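PDB 2E7P: glutaredoxin from Populus tremula x Populus tremuloides, which binds a glutathione-ligated [2Fe-2S] cluster and probably reduces protein and low-molecular-weight disulfides at the expense of glutathione. Local coordinates for residues Leu10-Glu15 against Leu55-Gln60; Arg35-Leu40 against Val49-Glu54. All coordinates share one frame; numbering follows the deposited sequence.

Interaction 1: Leu10-Glu15 against Leu55-Gln60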
loop_
_atom_site.group_PDB
_atom_site.type_symbol
_atom_site.label_atom_id
_atom_site.label_comp_id
_atom_site.label_asym_id
_atom_site.label_seq_id
_atom_site.Cartn_x
_atom_site.Cartn_y
_atom_site.Cartn_z
ATOM N N LEU C 10 -2.992 -6.850 23.308
ATOM C CA LEU C 10 -1.830 -6.061 23.637
ATOM C C LEU C 10 -0.663 -6.981 23.994
ATOM O O LEU C 10 0.480 -6.757 23.559
ATOM C CB LEU C 10 -2.134 -5.114 24.795
ATOM C CG LEU C 10 -0.935 -4.275 25.262
ATOM C CD1 LEU C 10 -0.392 -3.380 24.128
ATOM C CD2 LEU C 10 -1.341 -3.449 26.459
ATOM N N LYS C 11 -0.965 -8.014 24.782
ATOM C CA LYS C 11 0.005 -9.031 25.173
ATOM C C LYS C 11 0.616 -9.678 23.936
ATOM O O LYS C 11 1.835 -9.767 23.831
ATOM C CB LYS C 11 -0.656 -10.109 26.053
ATOM C CG LYS C 11 0.339 -11.109 26.632
ATOM C CD LYS C 11 -0.289 -11.986 27.689
ATOM C CE LYS C 11 0.724 -12.267 28.797
ATOM N NZ LYS C 11 1.578 -13.445 28.470
ATOM N N LYS C 12 -0.255 -10.108 23.016
ATOM C CA LYS C 12 0.148 -10.772 21.783
ATOM C C LYS C 12 0.995 -9.838 20.880
ATOM O O LYS C 12 2.059 -10.248 20.393
ATOM C CB LYS C 12 -1.080 -11.320 21.053
ATOM C CG LYS C 12 -0.760 -12.088 19.813
ATOM C CD LYS C 12 -2.028 -12.466 19.103
ATOM C CE LYS C 12 -1.825 -13.621 18.164
ATOM N NZ LYS C 12 -3.114 -14.348 17.987
ATOM N N ALA C 13 0.566 -8.584 20.712
ATOM C CA ALA C 13 1.367 -7.597 19.945
ATOM C C ALA C 13 2.775 -7.391 20.517
ATOM O O ALA C 13 3.772 -7.388 19.786
ATOM C CB ALA C 13 0.620 -6.241 19.821
ATOM N N LYS C 14 2.867 -7.206 21.828
ATOM C CA LYS C 14 4.173 -7.019 22.461
ATOM C C LYS C 14 5.128 -8.203 22.250
ATOM O O LYS C 14 6.325 -8.012 22.047
ATOM C CB LYS C 14 4.019 -6.683 23.940
ATOM C CG LYS C 14 3.534 -5.250 24.185
ATOM C CD LYS C 14 3.713 -4.835 25.640
ATOM C CE LYS C 14 2.802 -3.666 26.007
ATOM N NZ LYS C 14 3.357 -2.963 27.200
ATOM N N GLU C 15 4.574 -9.415 22.289
ATOM C CA GLU C 15 5.339 -10.626 22.079
ATOM C C GLU C 15 5.859 -10.670 20.649
ATOM O O GLU C 15 7.050 -10.880 20.420
ATOM C CB GLU C 15 4.467 -11.852 22.308
ATOM C CG GLU C 15 4.169 -12.173 23.773
ATOM C CD GLU C 15 3.363 -13.458 23.911
ATOM O OE1 GLU C 15 3.946 -14.543 23.607
ATOM O OE2 GLU C 15 2.161 -13.383 24.311
ATOM N N LEU C 55 -4.192 -12.160 9.407
ATOM C CA LEU C 55 -4.483 -12.687 10.722
ATOM C C LEU C 55 -5.945 -12.394 11.066
ATOM O O LEU C 55 -6.411 -11.301 10.787
ATOM C CB LEU C 55 -3.552 -12.049 11.746
ATOM C CG LEU C 55 -2.045 -12.290 11.538
ATOM C CD1 LEU C 55 -1.299 -11.495 12.573
ATOM C CD2 LEU C 55 -1.660 -13.776 11.630
ATOM N N SER C 56 -6.658 -13.346 11.675
ATOM C CA SER C 56 -8.043 -13.092 12.087
ATOM C C SER C 56 -8.145 -12.007 13.157
ATOM O O SER C 56 -9.101 -11.243 13.171
ATOM C CB SER C 56 -8.755 -14.379 12.570
ATOM O OG SER C 56 -7.979 -15.051 13.556
ATOM N N ASP C 57 -7.156 -11.926 14.040
ATOM C CA ASP C 57 -7.129 -10.869 15.044
ATOM C C ASP C 57 -6.276 -9.641 14.604
ATOM O O ASP C 57 -5.828 -8.849 15.436
ATOM C CB ASP C 57 -6.596 -11.451 16.350
ATOM C CG ASP C 57 -5.209 -11.993 16.194
ATOM O OD1 ASP C 57 -4.855 -12.353 15.042
ATOM O OD2 ASP C 57 -4.482 -12.041 17.204
ATOM N N GLY C 58 -6.070 -9.494 13.292
ATOM C CA GLY C 58 -5.224 -8.409 12.756
ATOM C C GLY C 58 -5.671 -7.042 13.216
ATOM O O GLY C 58 -4.875 -6.226 13.646
ATOM N N SER C 59 -6.974 -6.827 13.145
ATOM C CA SER C 59 -7.630 -5.592 13.549
ATOM C C SER C 59 -7.272 -5.254 14.997
ATOM O O SER C 59 -6.856 -4.144 15.313
ATOM C CB SER C 59 -9.144 -5.826 13.450
ATOM O OG SER C 59 -9.765 -4.746 12.807
ATOM N N GLN C 60 -7.442 -6.234 15.880
ATOM C CA GLN C 60 -7.214 -6.035 17.314
ATOM C C GLN C 60 -5.735 -5.803 17.626
ATOM O O GLN C 60 -5.399 -5.006 18.507
ATOM C CB GLN C 60 -7.744 -7.240 18.113
ATOM C CG GLN C 60 -9.244 -7.487 17.959
ATOM C CD GLN C 60 -9.588 -8.435 16.808
ATOM O OE1 GLN C 60 -9.250 -8.191 15.638
ATOM N NE2 GLN C 60 -10.279 -9.525 17.142
HETATM O O HOH W 1 -2.623 -14.182 15.135
#
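Lys12 lays the end of its side chain over OD2 of Asp57, its ammonium nitrogen NZ standing 2.8 Å from Asp57 OD2 in a hydrogen-bonded salt bridge. The bond reaches OD2 from above the carboxylate plane, 41° out of it. Lys12 CD also passes 3.1 Å from Asp57 OD2, so the chain runs across this oxygen and does not merely meet it with its end. A lysine suits the place because a long, flexible chain with a charged end lets helix 3-18 reach the carboxylate. With CG anti to the backbone N (chi1 -177°) and the chain extended beyond it, the amine is carried well clear of its helix. Asp57 reaches back from the opposite direction. A water closes the pair into a small ring, taking a hydrogen bond from Lys12 NZ at 2.9 Å and giving one to Asp57 OD1 at 2.9 Å, so that both carboxylate oxygens are engaged. Asp57 occupies the N-cap position of helix 58-69, as third residue of the type I turn Leu55-Gly58, yet its side chain makes no capping bond and is turned to Lys12. Replacing Asp57 by an alanine is likely to leave the Lys12 amine without this counter-charge and the water without OD1 to donate to. Charge and hydration, with little apolar burial, thus tie helix 3-18 to the start of helix 58-69 at the surface.

Interaction 2: Arg35-Leu40 against Val49-Glu54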
loop_
_atom_site.group_PDB
_atom_site.type_symbol
_atom_site.label_atom_id
_atom_site.label_comp_id
_atom_site.label_asym_id
_atom_site.label_seq_id
_atom_site.Cartn_x
_atom_site.Cartn_y
_atom_site.Cartn_z
ATOM N N ARG C 35 8.380 -0.885 0.587
ATOM C CA ARG C 35 9.552 0.009 0.621
ATOM C C ARG C 35 10.430 -0.272 1.875
ATOM O O ARG C 35 11.662 -0.355 1.799
ATOM C CB ARG C 35 9.080 1.480 0.574
ATOM C CG ARG C 35 10.219 2.578 0.580
ATOM C CD ARG C 35 11.182 2.471 -0.607
ATOM N NE ARG C 35 12.199 3.519 -0.534
ATOM C CZ ARG C 35 13.493 3.357 -0.819
ATOM N NH1 ARG C 35 13.952 2.173 -1.218
ATOM N NH2 ARG C 35 14.339 4.393 -0.690
ATOM N N VAL C 36 9.799 -0.446 3.023
ATOM C CA VAL C 36 10.554 -0.872 4.201
ATOM C C VAL C 36 11.267 -2.209 3.997
ATOM O O VAL C 36 12.440 -2.357 4.324
ATOM C CB VAL C 36 9.645 -0.914 5.440
ATOM C CG1 VAL C 36 10.290 -1.731 6.585
ATOM C CG2 VAL C 36 9.361 0.522 5.874
ATOM N N LYS C 37 10.568 -3.173 3.426
ATOM C CA LYS C 37 11.148 -4.477 3.121
ATOM C C LYS C 37 12.342 -4.336 2.178
ATOM O O LYS C 37 13.356 -5.017 2.358
ATOM C CB LYS C 37 10.056 -5.371 2.490
ATOM C CG LYS C 37 9.028 -5.869 3.518
ATOM C CD LYS C 37 7.799 -6.339 2.807
ATOM C CE LYS C 37 6.627 -6.562 3.790
ATOM N NZ LYS C 37 5.527 -7.266 3.103
ATOM N N GLN C 38 12.180 -3.502 1.149
ATOM C CA GLN C 38 13.256 -3.186 0.201
ATOM C C GLN C 38 14.500 -2.639 0.921
ATOM O O GLN C 38 15.605 -3.097 0.700
ATOM C CB GLN C 38 12.774 -2.156 -0.834
ATOM C CG GLN C 38 13.833 -1.875 -1.952
ATOM C CD GLN C 38 13.315 -0.925 -3.002
ATOM O OE1 GLN C 38 12.608 0.028 -2.690
ATOM N NE2 GLN C 38 13.687 -1.165 -4.264
ATOM N N LEU C 39 14.296 -1.650 1.782
ATOM C CA LEU C 39 15.385 -1.053 2.564
ATOM C C LEU C 39 16.038 -2.033 3.515
ATOM O O LEU C 39 17.246 -2.036 3.648
ATOM C CB LEU C 39 14.863 0.181 3.336
ATOM C CG LEU C 39 14.583 1.320 2.346
ATOM C CD1 LEU C 39 13.734 2.452 2.961
ATOM C CD2 LEU C 39 15.961 1.817 1.722
ATOM N N LEU C 40 15.262 -2.886 4.168
ATOM C CA LEU C 40 15.878 -3.957 4.997
ATOM C C LEU C 40 16.678 -4.972 4.176
ATOM O O LEU C 40 17.814 -5.304 4.511
ATOM C CB LEU C 40 14.846 -4.654 5.903
ATOM C CG LEU C 40 14.232 -3.702 6.936
ATOM C CD1 LEU C 40 12.976 -4.355 7.566
ATOM C CD2 LEU C 40 15.273 -3.324 8.019
ATOM N N VAL C 49 8.077 -10.577 9.149
ATOM C CA VAL C 49 6.972 -9.765 8.708
ATOM C C VAL C 49 5.697 -10.335 9.328
ATOM O O VAL C 49 5.416 -11.536 9.217
ATOM C CB VAL C 49 6.830 -9.740 7.170
ATOM C CG1 VAL C 49 5.692 -8.846 6.790
ATOM C CG2 VAL C 49 8.106 -9.227 6.522
ATOM N N VAL C 50 4.934 -9.471 9.986
ATOM C CA VAL C 50 3.624 -9.870 10.487
ATOM C C VAL C 50 2.631 -9.203 9.588
ATOM O O VAL C 50 2.423 -8.032 9.705
ATOM C CB VAL C 50 3.428 -9.387 11.941
ATOM C CG1 VAL C 50 2.034 -9.799 12.478
ATOM C CG2 VAL C 50 4.579 -9.915 12.832
ATOM N N GLU C 51 2.041 -9.930 8.653
ATOM C CA GLU C 51 1.039 -9.318 7.801
ATOM C C GLU C 51 -0.285 -9.286 8.543
ATOM O O GLU C 51 -0.936 -10.308 8.708
ATOM C CB GLU C 51 0.926 -10.073 6.477
ATOM C CG GLU C 51 2.266 -10.212 5.739
ATOM C CD GLU C 51 2.683 -8.944 4.976
ATOM O OE1 GLU C 51 2.104 -7.861 5.200
ATOM O OE2 GLU C 51 3.644 -9.016 4.163
ATOM N N LEU C 52 -0.703 -8.101 8.988
ATOM C CA LEU C 52 -1.878 -8.030 9.847
ATOM C C LEU C 52 -3.173 -8.447 9.137
ATOM O O LEU C 52 -4.056 -9.013 9.764
ATOM C CB LEU C 52 -2.008 -6.647 10.487
ATOM C CG LEU C 52 -0.913 -6.204 11.482
ATOM C CD1 LEU C 52 -0.983 -4.699 11.701
ATOM C CD2 LEU C 52 -0.957 -6.946 12.831
ATOM N N ASP C 53 -3.278 -8.180 7.838
ATOM C CA ASP C 53 -4.480 -8.542 7.061
ATOM C C ASP C 53 -4.574 -10.056 6.811
ATOM O O ASP C 53 -5.547 -10.544 6.235
ATOM C CB ASP C 53 -4.534 -7.764 5.714
ATOM C CG ASP C 53 -3.265 -7.940 4.860
ATOM O OD1 ASP C 53 -2.152 -8.118 5.408
ATOM O OD2 ASP C 53 -3.383 -7.902 3.614
ATOM N N GLU C 54 -3.566 -10.812 7.216
ATOM C CA GLU C 54 -3.675 -12.255 7.036
ATOM C C GLU C 54 -3.976 -12.945 8.365
ATOM O O GLU C 54 -4.000 -14.155 8.445
ATOM C CB GLU C 54 -2.421 -12.820 6.368
ATOM C CG GLU C 54 -2.313 -12.442 4.894
ATOM C CD GLU C 54 -1.123 -13.063 4.219
ATOM O OE1 GLU C 54 -0.118 -13.356 4.906
ATOM O OE2 GLU C 54 -1.187 -13.271 2.990
#
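Lys37 of helix 31-42 spans to strand 48-51: its chain, extended beyond CG, brings NZ 2.8 Å from Glu51 OE2 in a salt bridge, and NZ enters on the syn side, only 16° out of the carboxylate plane. On the way Lys37 CE rests 3.9 Å from Val49 CG1, the two side chains crossing at about a right angle; the lysine methylenes suit this apolar neighbour as the amine suits the acid. Glu51 bends at chi2 (-79°), which swings its carboxylate to the lysine; its OE1 is hydrogen-bonded to Ser26 OG of the neighbouring strand, and Lys37 NZ adds a weak hydrogen bond to the same hydroxyl oxygen. Further along the helix, Leu39 packs on Val91 of helix 87-95 and Leu40 on Val24 of strand 22-26, which places helix 31-42 between that helix and the sheet. Helix and strand belong to one beta-alpha-beta unit of the thioredoxin fold. With each Glu51 oxygen held by a different partner, the rotation of the carboxylate is probably limited, and the buried lysine's positive charge is probably balanced by it.

Interactions 1 and 2 lie 16 Å apart between centres. Interaction 2 falls within the span of chain that interaction 1 joins end to end, and strand 48-51 is followed by helix 58-69. They meet where Leu55 CD1 packs 3.7 Å from Val50 CG1, and Leu52 packs on Leu61 and Gln62 of that helix. Both are lysine–carboxylate bridges, but interaction 1 sits at the surface and interaction 2 is partly buried. Interaction 2 is also closer to the glutathione site: the Lys37 side chain is about 6 Å from a bound glutathione, and that of Glu51 about 5 Å from the side chain of glutathione-binding Lys27, whereas the Asp57 side chain is about 14 Å from glutathione.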